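Cellulose 1,4-beta-cellobiosidase (Thermobifida fusca, PDB 4JJJ) probably hydrolyses 1,4-beta-glucosidic bonds of cellulose to release cellobiose, this chain being its glycoside hydrolase family 48 catalytic domain. Local coordinates at residues A[265-270]-A[350-355]; A[331-336]-A[430-435]. The protein carries 1 engineered substitution. All coordinates share one frame; numbering follows the deposited sequence.

Contact 1 (A[265-270]-A[350-355]); sequences YAMFDK and QDWATS. With BGC (beta-D-glucopyranose), chain D.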
ATOM      1  N   TYR A 265      10.423   0.571 -10.971  1.00  5.93           N
ATOM      2  CA  TYR A 265      11.146  -0.449 -10.155  1.00  5.78           C
ATOM      3  C   TYR A 265      10.183  -1.516  -9.641  1.00  5.80           C
ATOM      4  O   TYR A 265      10.566  -2.697  -9.518  1.00  6.07           O
ATOM      5  CB  TYR A 265      11.880   0.201  -8.952  1.00  5.21           C
ATOM      6  CG  TYR A 265      13.262   0.561  -9.313  1.00  6.02           C
ATOM      7  CD1 TYR A 265      14.246  -0.414  -9.460  1.00  6.12           C
ATOM      8  CD2 TYR A 265      13.584   1.877  -9.500  1.00  6.05           C
ATOM      9  CE1 TYR A 265      15.557  -0.080  -9.792  1.00  7.40           C
ATOM     10  CE2 TYR A 265      14.868   2.249  -9.874  1.00  6.08           C
ATOM     11  CZ  TYR A 265      15.882   1.284  -9.980  1.00  6.92           C
ATOM     12  OH  TYR A 265      17.182   1.589 -10.401  1.00  8.06           O
ATOM     13  N   ALA A 266       8.891  -1.186  -9.369  1.00  5.78           N
ATOM     14  CA  ALA A 266       7.915  -2.165  -8.931  1.00  5.66           C
ATOM     15  C   ALA A 266       7.580  -3.234 -10.003  1.00  6.07           C
ATOM     16  O   ALA A 266       6.982  -4.230  -9.656  1.00  6.73           O
ATOM     17  CB  ALA A 266       6.641  -1.444  -8.471  1.00  5.84           C
ATOM     18  N   MET A 267       7.967  -2.962 -11.260  1.00  5.26           N
ATOM     19  CA  MET A 267       7.656  -3.812 -12.391  1.00  5.45           C
ATOM     20  C   MET A 267       8.619  -4.956 -12.597  1.00  5.70           C
ATOM     21  O   MET A 267       8.433  -5.771 -13.529  1.00  5.03           O
ATOM     22  CB  MET A 267       7.591  -2.965 -13.634  1.00  5.66           C
ATOM     23  CG  MET A 267       6.450  -1.979 -13.692  1.00  6.54           C
ATOM     24  SD  MET A 267       6.470  -1.161 -15.292  1.00  8.02           S
ATOM     25  CE  MET A 267       5.317   0.150 -15.057  1.00  8.53           C
ATOM     26  N   PHE A 268       9.660  -4.995 -11.743  1.00  5.88           N
ATOM     27  CA  PHE A 268      10.791  -5.945 -11.917  1.00  6.68           C
ATOM     28  C   PHE A 268      10.811  -7.019 -10.864  1.00  7.31           C
ATOM     29  O   PHE A 268      10.529  -6.749  -9.695  1.00  6.91           O
ATOM     30  CB  PHE A 268      12.112  -5.210 -12.020  1.00  7.32           C
ATOM     31  CG  PHE A 268      12.236  -4.491 -13.275  1.00  7.10           C
ATOM     32  CD1 PHE A 268      11.599  -3.260 -13.413  1.00  7.55           C
ATOM     33  CD2 PHE A 268      12.887  -5.022 -14.377  1.00  8.00           C
ATOM     34  CE1 PHE A 268      11.630  -2.577 -14.614  1.00  7.97           C
ATOM     35  CE2 PHE A 268      12.934  -4.333 -15.572  1.00  8.69           C
ATOM     36  CZ  PHE A 268      12.307  -3.102 -15.713  1.00  8.55           C
ATOM     37  N   ASP A 269      11.281  -8.201 -11.233  1.00  6.87           N
ATOM     38  CA  ASP A 269      11.559  -9.250 -10.245  1.00  7.66           C
ATOM     39  C   ASP A 269      12.481  -8.688  -9.126  1.00  6.62           C
ATOM     40  O   ASP A 269      13.350  -7.860  -9.395  1.00  6.84           O
ATOM     41  CB  ASP A 269      12.261 -10.425 -10.958  1.00  7.56           C
ATOM     42  CG  ASP A 269      12.555 -11.575 -10.027  1.00  8.09           C
ATOM     43  OD1 ASP A 269      11.625 -12.390  -9.797  1.00  8.71           O
ATOM     44  OD2 ASP A 269      13.704 -11.645  -9.556  1.00  9.57           O
ATOM     45  N   LYS A 270      12.336  -9.226  -7.916  1.00  7.02           N
ATOM     46  CA  LYS A 270      13.075  -8.743  -6.797  1.00  6.82           C
ATOM     47  C   LYS A 270      14.567  -8.626  -7.117  1.00  7.90           C
ATOM     48  O   LYS A 270      15.197  -7.636  -6.782  1.00  8.02           O
ATOM     49  CB  LYS A 270      12.840  -9.619  -5.622  1.00  6.99           C
ATOM     50  CG  LYS A 270      13.359  -9.154  -4.296  1.00  6.73           C
ATOM     51  CD  LYS A 270      13.141 -10.149  -3.140  1.00  6.55           C
ATOM     52  CE  LYS A 270      13.727  -9.638  -1.841  1.00  6.97           C
ATOM     53  NZ  LYS A 270      13.446 -10.602  -0.764  1.00  7.64           N
ATOM     54  N   GLN A 350       6.968   3.691 -22.894  1.00  8.01           N
ATOM     55  CA  GLN A 350       6.803   2.336 -23.420  1.00  9.32           C
ATOM     56  C   GLN A 350       6.544   1.336 -22.294  1.00  7.79           C
ATOM     57  O   GLN A 350       5.681   0.433 -22.432  1.00  7.25           O
ATOM     58  CB  GLN A 350       8.092   1.930 -24.170  1.00 11.74           C
ATOM     59  CG  GLN A 350       7.996   0.575 -24.862  1.00 17.37           C
ATOM     60  CD  GLN A 350       7.050   0.551 -26.068  1.00 21.13           C
ATOM     61  OE1 GLN A 350       7.048   1.454 -26.927  1.00 25.90           O
ATOM     62  NE2 GLN A 350       6.301  -0.582 -26.197  1.00 25.64           N
ATOM     63  N   ASP A 351       7.285   1.476 -21.240  1.00  7.26           N
ATOM     64  CA  ASP A 351       7.161   0.525 -20.108  1.00  7.18           C
ATOM     65  C   ASP A 351       5.747   0.631 -19.546  1.00  6.51           C
ATOM     66  O   ASP A 351       5.110  -0.396 -19.221  1.00  6.28           O
ATOM     67  CB  ASP A 351       8.268   0.729 -19.077  1.00  8.06           C
ATOM     68  CG  ASP A 351       9.583   0.224 -19.500  1.00  9.69           C
ATOM     69  OD1 ASP A 351       9.725  -0.501 -20.510  1.00 10.78           O
ATOM     70  OD2 ASP A 351      10.554   0.588 -18.826  1.00 10.40           O
ATOM     71  N   TRP A 352       5.259   1.862 -19.353  1.00  6.17           N
ATOM     72  CA  TRP A 352       3.891   2.086 -18.806  1.00  5.97           C
ATOM     73  C   TRP A 352       2.837   1.655 -19.801  1.00  6.11           C
ATOM     74  O   TRP A 352       1.793   1.169 -19.396  1.00  5.26           O
ATOM     75  CB  TRP A 352       3.728   3.505 -18.340  1.00  6.13           C
ATOM     76  CG  TRP A 352       4.276   3.655 -16.935  1.00  6.03           C
ATOM     77  CD1 TRP A 352       5.475   4.229 -16.555  1.00  6.07           C
ATOM     78  CD2 TRP A 352       3.711   3.140 -15.778  1.00  5.97           C
ATOM     79  NE1 TRP A 352       5.623   4.148 -15.192  1.00  6.07           N
ATOM     80  CE2 TRP A 352       4.518   3.504 -14.701  1.00  6.05           C
ATOM     81  CE3 TRP A 352       2.516   2.440 -15.517  1.00  5.88           C
ATOM     82  CZ2 TRP A 352       4.188   3.178 -13.409  1.00  6.77           C
ATOM     83  CZ3 TRP A 352       2.169   2.170 -14.223  1.00  6.82           C
ATOM     84  CH2 TRP A 352       3.007   2.523 -13.166  1.00  6.60           C
ATOM     85  N   ALA A 353       3.100   1.781 -21.140  1.00  6.37           N
ATOM     86  CA  ALA A 353       2.107   1.277 -22.110  1.00  6.55           C
ATOM     87  C   ALA A 353       2.029  -0.269 -22.045  1.00  6.40           C
ATOM     88  O   ALA A 353       0.919  -0.873 -22.030  1.00  7.39           O
ATOM     89  CB  ALA A 353       2.441   1.734 -23.482  1.00  6.83           C
ATOM     90  N   THR A 354       3.177  -0.894 -21.851  1.00  6.58           N
ATOM     91  CA  THR A 354       3.193  -2.368 -21.673  1.00  6.91           C
ATOM     92  C   THR A 354       2.472  -2.745 -20.377  1.00  6.41           C
ATOM     93  O   THR A 354       1.654  -3.637 -20.389  1.00  5.54           O
ATOM     94  CB  THR A 354       4.618  -2.866 -21.675  1.00  7.21           C
ATOM     95  OG1 THR A 354       5.245  -2.485 -22.897  1.00  8.29           O
ATOM     96  CG2 THR A 354       4.667  -4.324 -21.521  1.00  7.34           C
ATOM     97  N   SER A 355       2.767  -2.020 -19.344  1.00  5.55           N
ATOM     98  CA  SER A 355       2.093  -2.259 -18.023  1.00  5.57           C
ATOM     99  C   SER A 355       0.566  -2.048 -18.056  1.00  5.20           C
ATOM    100  O   SER A 355      -0.171  -2.810 -17.444  1.00  6.13           O
ATOM    101  CB  SER A 355       2.711  -1.395 -16.903  1.00  5.69           C
ATOM    102  OG  SER A 355       2.216  -1.745 -15.614  1.00  5.30           O
TER
HETATM  103  C2  BGC D   3      12.790  -7.411   1.416  1.00  7.41           C
HETATM  104  C3  BGC D   3      14.237  -7.675   1.777  1.00  8.54           C
HETATM  105  C4  BGC D   3      14.999  -6.401   2.091  1.00  8.23           C
HETATM  106  C5  BGC D   3      14.250  -5.532   3.067  1.00  7.76           C
HETATM  107  C6  BGC D   3      14.809  -4.179   3.305  1.00  7.59           C
HETATM  108  C1  BGC D   3      12.154  -6.530   2.519  1.00  7.57           C
HETATM  109  O2  BGC D   3      12.036  -8.599   1.212  1.00  8.34           O
HETATM  110  O3  BGC D   3      14.889  -8.386   0.689  1.00  9.13           O
HETATM  111  O4  BGC D   3      16.253  -6.850   2.708  1.00  8.53           O
HETATM  112  O5  BGC D   3      12.878  -5.314   2.614  1.00  7.85           O
HETATM  113  O6  BGC D   3      14.105  -3.481   4.315  1.00  7.13           O

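Contact 2 (A[331-336]-A[430-435]); sequences AAYALS and YVTGDA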
ATOM      1  N   ALA A 331      -3.787   5.075 -13.467  1.00  5.58           N
ATOM      2  CA  ALA A 331      -2.419   5.580 -13.450  1.00  5.30           C
ATOM      3  C   ALA A 331      -1.625   5.103 -14.683  1.00  5.71           C
ATOM      4  O   ALA A 331      -0.847   5.903 -15.228  1.00  5.35           O
ATOM      5  CB  ALA A 331      -1.725   5.239 -12.172  1.00  5.68           C
ATOM      6  N   ALA A 332      -1.779   3.826 -15.049  1.00  5.98           N
ATOM      7  CA  ALA A 332      -1.038   3.277 -16.211  1.00  6.51           C
ATOM      8  C   ALA A 332      -1.463   3.933 -17.526  1.00  6.24           C
ATOM      9  O   ALA A 332      -0.606   4.293 -18.362  1.00  6.52           O
ATOM     10  CB  ALA A 332      -1.118   1.791 -16.264  1.00  6.11           C
ATOM     11  N   TYR A 333      -2.771   4.186 -17.623  1.00  6.29           N
ATOM     12  CA  TYR A 333      -3.307   4.896 -18.799  1.00  6.75           C
ATOM     13  C   TYR A 333      -2.687   6.270 -18.791  1.00  6.30           C
ATOM     14  O   TYR A 333      -2.241   6.758 -19.871  1.00  7.47           O
ATOM     15  CB  TYR A 333      -4.844   5.009 -18.622  1.00  7.02           C
ATOM     16  CG  TYR A 333      -5.417   6.075 -19.547  1.00  7.07           C
ATOM     17  CD1 TYR A 333      -5.583   5.781 -20.859  1.00  8.06           C
ATOM     18  CD2 TYR A 333      -5.850   7.248 -19.050  1.00  8.34           C
ATOM     19  CE1 TYR A 333      -6.178   6.736 -21.708  1.00  8.64           C
ATOM     20  CE2 TYR A 333      -6.344   8.220 -19.894  1.00  8.26           C
ATOM     21  CZ  TYR A 333      -6.466   7.912 -21.191  1.00  8.57           C
ATOM     22  OH  TYR A 333      -7.044   8.883 -22.057  1.00 12.41           O
ATOM     23  N   ALA A 334      -2.697   6.979 -17.666  1.00  5.86           N
ATOM     24  CA  ALA A 334      -2.193   8.380 -17.590  1.00  6.59           C
ATOM     25  C   ALA A 334      -0.737   8.430 -17.993  1.00  6.77           C
ATOM     26  O   ALA A 334      -0.349   9.325 -18.814  1.00  7.52           O
ATOM     27  CB  ALA A 334      -2.416   9.027 -16.232  1.00  6.46           C
ATOM     28  N   LEU A 335       0.055   7.604 -17.391  1.00  6.51           N
ATOM     29  CA  LEU A 335       1.534   7.629 -17.606  1.00  6.21           C
ATOM     30  C   LEU A 335       1.895   7.250 -19.043  1.00  6.53           C
ATOM     31  O   LEU A 335       2.913   7.723 -19.584  1.00  8.04           O
ATOM     32  CB  LEU A 335       2.278   6.780 -16.608  1.00  6.00           C
ATOM     33  CG  LEU A 335       2.280   7.279 -15.184  1.00  6.06           C
ATOM     34  CD1 LEU A 335       2.619   6.122 -14.248  1.00  6.89           C
ATOM     35  CD2 LEU A 335       3.277   8.448 -14.995  1.00  6.75           C
ATOM     36  N   SER A 336       1.117   6.383 -19.633  1.00  7.00           N
ATOM     37  CA  SER A 336       1.349   5.932 -21.029  1.00  7.24           C
ATOM     38  C   SER A 336       0.755   6.851 -22.091  1.00  7.19           C
ATOM     39  O   SER A 336       1.359   6.999 -23.164  1.00  9.01           O
ATOM     40  CB  SER A 336       0.935   4.492 -21.249  1.00  7.51           C
ATOM     41  OG  SER A 336      -0.425   4.239 -21.095  1.00  7.44           O
ATOM     42  N   TYR A 430     -14.978   5.114 -17.189  1.00  6.88           N
ATOM     43  CA  TYR A 430     -15.566   6.438 -17.306  1.00  7.07           C
ATOM     44  C   TYR A 430     -14.820   7.303 -18.308  1.00  6.99           C
ATOM     45  O   TYR A 430     -15.476   7.985 -19.150  1.00  8.41           O
ATOM     46  CB  TYR A 430     -15.650   7.060 -15.933  1.00  7.59           C
ATOM     47  CG  TYR A 430     -15.951   8.531 -15.914  1.00  8.51           C
ATOM     48  CD1 TYR A 430     -17.137   9.021 -16.467  1.00  9.42           C
ATOM     49  CD2 TYR A 430     -15.072   9.401 -15.327  1.00  8.30           C
ATOM     50  CE1 TYR A 430     -17.376  10.390 -16.469  1.00  9.34           C
ATOM     51  CE2 TYR A 430     -15.349  10.793 -15.292  1.00 10.12           C
ATOM     52  CZ  TYR A 430     -16.503  11.274 -15.888  1.00  9.46           C
ATOM     53  OH  TYR A 430     -16.729  12.667 -15.783  1.00 11.57           O
ATOM     54  N   VAL A 431     -13.506   7.361 -18.196  1.00  6.58           N
ATOM     55  CA  VAL A 431     -12.687   8.258 -19.039  1.00  6.90           C
ATOM     56  C   VAL A 431     -12.750   7.865 -20.500  1.00  7.58           C
ATOM     57  O   VAL A 431     -13.025   8.773 -21.358  1.00  8.73           O
ATOM     58  CB  VAL A 431     -11.286   8.353 -18.523  1.00  7.36           C
ATOM     59  CG1 VAL A 431     -10.425   9.146 -19.480  1.00  8.16           C
ATOM     60  CG2 VAL A 431     -11.282   8.958 -17.084  1.00  6.76           C
ATOM     61  N   THR A 432     -12.516   6.604 -20.816  1.00  7.14           N
ATOM     62  CA  THR A 432     -12.235   6.205 -22.209  1.00  7.57           C
ATOM     63  C   THR A 432     -13.268   5.208 -22.735  1.00  7.57           C
ATOM     64  O   THR A 432     -13.258   4.913 -23.977  1.00  7.36           O
ATOM     65  CB  THR A 432     -10.834   5.515 -22.366  1.00  7.67           C
ATOM     66  OG1 THR A 432     -10.904   4.202 -21.785  1.00  7.92           O
ATOM     67  CG2 THR A 432      -9.714   6.332 -21.798  1.00  8.25           C
ATOM     68  N   GLY A 433     -14.137   4.607 -21.896  1.00  6.89           N
ATOM     69  CA  GLY A 433     -14.969   3.555 -22.311  1.00  7.05           C
ATOM     70  C   GLY A 433     -14.283   2.199 -22.534  1.00  6.64           C
ATOM     71  O   GLY A 433     -14.925   1.246 -23.097  1.00  8.34           O
ATOM     72  N   ASP A 434     -13.044   2.038 -22.092  1.00  6.55           N
ATOM     73  CA  ASP A 434     -12.183   0.879 -22.358  1.00  6.11           C
ATOM     74  C   ASP A 434     -13.007  -0.429 -22.258  1.00  5.68           C
ATOM     75  O   ASP A 434     -13.485  -0.787 -21.168  1.00  5.97           O
ATOM     76  CB  ASP A 434     -10.991   0.850 -21.398  1.00  5.79           C
ATOM     77  CG  ASP A 434      -9.942  -0.145 -21.812  1.00  6.50           C
ATOM     78  OD1 ASP A 434     -10.231  -1.368 -21.788  1.00  7.59           O
ATOM     79  OD2 ASP A 434      -8.826   0.349 -22.129  1.00  7.26           O
ATOM     80  N   ALA A 435     -13.140  -1.115 -23.368  1.00  5.69           N
ATOM     81  CA  ALA A 435     -13.965  -2.351 -23.433  1.00  5.09           C
ATOM     82  C   ALA A 435     -13.448  -3.445 -22.493  1.00  5.13           C
ATOM     83  O   ALA A 435     -14.231  -4.301 -22.091  1.00  5.83           O
ATOM     84  CB  ALA A 435     -14.006  -2.877 -24.846  1.00  5.65           C
TER

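Contact 1 (A[265-270]-A[350-355])
The terminal methyl of Met267 sits on the indole of Trp352, its CE 3.4 Å from the centroid of the six-membered ring and only 9° off the ring normal. This is a CH-pi contact over the face. Met267 SD, farther back and oblique, is 5.1 Å from the centroid of the same Trp352 ring, which adds a Met-aromatic contact. The methyl also meets the helix that carries the indole: Met267 CE lies 3.5 Å from Ser355 CB, one turn beyond Trp352. An extended chain beyond CG (chi2 -176°, chi3 -169°) lets methionine span the gap from a short 3-10 turn to helix 348-365. In this (alpha/alpha)6 family 48 fold, helix 348-365 is probably one of the barrel helices, and the 3-10 turn lies near the start of the long loop between helix 250-263 and strand 302-306. Trp352 NE1 donates to Gly260 O, tying the indole to helix 250-263, while Ala332 of helix 329-337 also packs on its side chain. Replacing Trp352 by an alanine would probably leave the Met267 methyl without the ring it rests on and the carbonyl of Gly260 without its indole N-H donor. Ser355 OG is hydrogen-bonded with Tyr295 O and Gln359 NE2, and Asp351 OD2 forms salt bridges with Arg264 and Lys290. Three residues past Met267 the same loop reaches the glycan: fully extended Lys270 donates from NZ a hydrogen bond of 3.1 Å to O2 of the beta-D-glucopyranose and a weak one of 3.0 Å to its O3, and forms a salt bridge with Glu108.

Contact 2 (A[331-336]-A[430-435])
The phenol ring of Tyr333 is met obliquely, neither squarely over a face nor at an edge, by two methyl groups of the helix end at 430-432. Thr432 CG2 is the nearer, 3.6 Å from Tyr333 CE1, and it remains close along the outer part of the ring, with 3.7 Å from CG2 to Tyr333 OH. Val431 CG1 approaches the other ortho carbon of the phenol more loosely, at 4.2 Å from Tyr333 CE2. The tyrosine and threonine side chains come from opposite directions; with CG anti to the backbone N (chi1 163°), the ring of Tyr333 extends from helix 329-337 toward its partner. Leu428, one turn before Thr432 on helix 416-432, and Val338 also touch the tyrosine side chain. The meeting is thus apolar and near the surface, between two helices that probably belong to the (alpha/alpha)6 barrel, where helix 416-432 stops and the chain turns into helix 435-450. Gly433 leaves helical geometry there with positive phi, and Asp434 is the N-cap of the next helix, its OD1 accepting from Ala437 N while OD2 forms a salt bridge with Arg436. With Thr432 CG2 on the tyrosine, Thr432 OG1 faces neighbouring main-chain groups: it accepts a weak bond of 3.1 Å from Asp434 N and has another weak bond with Leu428 O.

In the fold
From the N terminus, the chain passes through helix 250-263 into the 3-10 turn of 265-270, then through strands 302-306, 314-317 and 321-323 to helix 329-337, and directly on to helix 348-365, where contact 1 closes a loop of 79 intervening residues. Contact 2 opens at 331-336, inside that loop, and closes only at the end of helix 416-432, so the two contacts cross rather than nest. Their centres lie 17 Å apart, yet consecutive helices 329-337 and 348-365 bring them into touch, with Leu335 CD1 3.3 Å from Trp352 CE2. Together they link a glycan-binding loop, through these two helices, to the junction before helix 435-450.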